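Side-chain contact in transcriptional regulator, MarR family (Methanosarcina mazei, PDB 3S2W), which probably binds DNA as a transcription factor of the winged-helix MarR family: residues A[22-25]-A[26-30]. Sequence-based numbering, arbitrary orientation.
Sequences EFIG and KAISY
The carbonyl oxygen G25 O is gripped twice by S29: the backbone N lies 3.0 Å from G25 O with an N-H...O angle of 174°, and the hydroxyl OG donates to G25 O at 2.6 Å. The two donors approach from opposite faces of the carbonyl plane. This is a serine hydroxyl folded back on the i-4 carbonyl of an alpha-helix, near the N-terminal end of helix 23-43 in a winged-helix protein of the MarR family; i to i+4 backbone bonds also join K26 N to E22 O, A27 N to F23 O and I28 N to I24 O. The chi1 of S29, -44°, sets OG beside its own backbone N, within range of G25 O. Exchange of S29 for an alanine would probably leave G25 O with the backbone N-H as its one donor from this residue.

On another side of the helix, A27 CB sits over one face of the F23 ring, 4.1 Å from the centroid and 22° off the normal, a CH-pi contact displaced toward the rim. I24 and I28 run side by side, CG2 of I24 lying 4.0 Å from CD1 of I28, and both touch M151 of helix 138-157. At the dimer contact, R61 and E149 of the second subunit pack against K26 and F23. K26 NZ, salt-bridged to D20, lies 4.1 Å from E22 CB, yet E22 OE2 remains 5.0 Å from K26 NZ.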
loop_
_atom_site.group_PDB
_atom_site.type_symbol
_atom_site.label_atom_id
_atom_site.label_comp_id
_atom_site.label_asym_id
_atom_site.label_seq_id
_atom_site.Cartn_x
_atom_site.Cartn_y
_atom_site.Cartn_z
ATOM N N GLU A 22 -3.716 -9.362 12.711
ATOM C CA GLU A 22 -2.764 -8.623 11.890
ATOM C C GLU A 22 -2.931 -8.900 10.399
ATOM O O GLU A 22 -2.389 -8.174 9.573
ATOM C CB GLU A 22 -1.330 -8.943 12.304
ATOM C CG GLU A 22 -0.865 -8.178 13.515
ATOM C CD GLU A 22 -0.088 -9.044 14.472
ATOM O OE1 GLU A 22 -0.671 -9.461 15.497
ATOM O OE2 GLU A 22 1.102 -9.310 14.203
ATOM N N PHE A 23 -3.689 -9.936 10.057
ATOM C CA PHE A 23 -3.691 -10.427 8.689
ATOM C C PHE A 23 -4.269 -9.432 7.667
ATOM O O PHE A 23 -3.767 -9.324 6.550
ATOM C CB PHE A 23 -4.396 -11.782 8.578
ATOM C CG PHE A 23 -4.641 -12.199 7.167
ATOM C CD1 PHE A 23 -3.642 -12.820 6.434
ATOM C CD2 PHE A 23 -5.857 -11.927 6.552
ATOM C CE1 PHE A 23 -3.859 -13.183 5.117
ATOM C CE2 PHE A 23 -6.079 -12.288 5.241
ATOM C CZ PHE A 23 -5.080 -12.918 4.523
ATOM N N ILE A 24 -5.321 -8.725 8.064
ATOM C CA ILE A 24 -5.945 -7.716 7.238
ATOM C C ILE A 24 -4.884 -6.725 6.731
ATOM O O ILE A 24 -4.674 -6.581 5.522
ATOM C CB ILE A 24 -7.049 -6.942 8.010
ATOM C CG1 ILE A 24 -8.094 -7.893 8.597
ATOM C CG2 ILE A 24 -7.742 -5.977 7.088
ATOM C CD1 ILE A 24 -7.721 -8.525 9.956
ATOM N N GLY A 25 -4.212 -6.063 7.669
ATOM C CA GLY A 25 -3.185 -5.097 7.339
ATOM C C GLY A 25 -2.035 -5.689 6.545
ATOM O O GLY A 25 -1.531 -5.073 5.617
ATOM N N LYS A 26 -1.624 -6.893 6.904
ATOM C CA LYS A 26 -0.568 -7.577 6.175
ATOM C C LYS A 26 -0.995 -7.866 4.717
ATOM O O LYS A 26 -0.281 -7.534 3.759
ATOM C CB LYS A 26 -0.173 -8.859 6.921
ATOM C CG LYS A 26 1.241 -9.357 6.674
ATOM C CD LYS A 26 1.536 -10.634 7.468
ATOM C CE LYS A 26 1.496 -10.386 8.979
ATOM N NZ LYS A 26 0.695 -11.424 9.708
ATOM N N ALA A 27 -2.168 -8.463 4.545
ATOM C CA ALA A 27 -2.641 -8.804 3.208
ATOM C C ALA A 27 -2.670 -7.550 2.312
ATOM O O ALA A 27 -2.257 -7.575 1.149
ATOM C CB ALA A 27 -4.031 -9.485 3.275
ATOM N N ILE A 28 -3.152 -6.454 2.881
ATOM C CA ILE A 28 -3.294 -5.186 2.179
ATOM C C ILE A 28 -1.953 -4.594 1.758
ATOM O O ILE A 28 -1.761 -4.270 0.584
ATOM C CB ILE A 28 -4.116 -4.208 3.039
ATOM C CG1 ILE A 28 -5.572 -4.697 3.061
ATOM C CG2 ILE A 28 -3.987 -2.759 2.552
ATOM C CD1 ILE A 28 -6.488 -3.870 3.913
ATOM N N SER A 29 -1.014 -4.492 2.694
ATOM C CA SER A 29 0.355 -4.063 2.381
ATOM C C SER A 29 0.994 -4.872 1.257
ATOM O O SER A 29 1.690 -4.325 0.422
ATOM C CB SER A 29 1.237 -4.201 3.612
ATOM O OG SER A 29 0.550 -3.716 4.748
ATOM N N TYR A 30 0.780 -6.184 1.250
ATOM C CA TYR A 30 1.354 -7.013 0.201
ATOM C C TYR A 30 0.692 -6.827 -1.154
ATOM O O TYR A 30 1.376 -6.765 -2.182
ATOM C CB TYR A 30 1.321 -8.496 0.593
ATOM C CG TYR A 30 2.466 -8.903 1.497
ATOM C CD1 TYR A 30 3.678 -9.316 0.959
ATOM C CD2 TYR A 30 2.338 -8.862 2.887
ATOM C CE1 TYR A 30 4.737 -9.687 1.776
ATOM C CE2 TYR A 30 3.387 -9.227 3.713
ATOM C CZ TYR A 30 4.586 -9.641 3.149
ATOM O OH TYR A 30 5.640 -10.004 3.952
#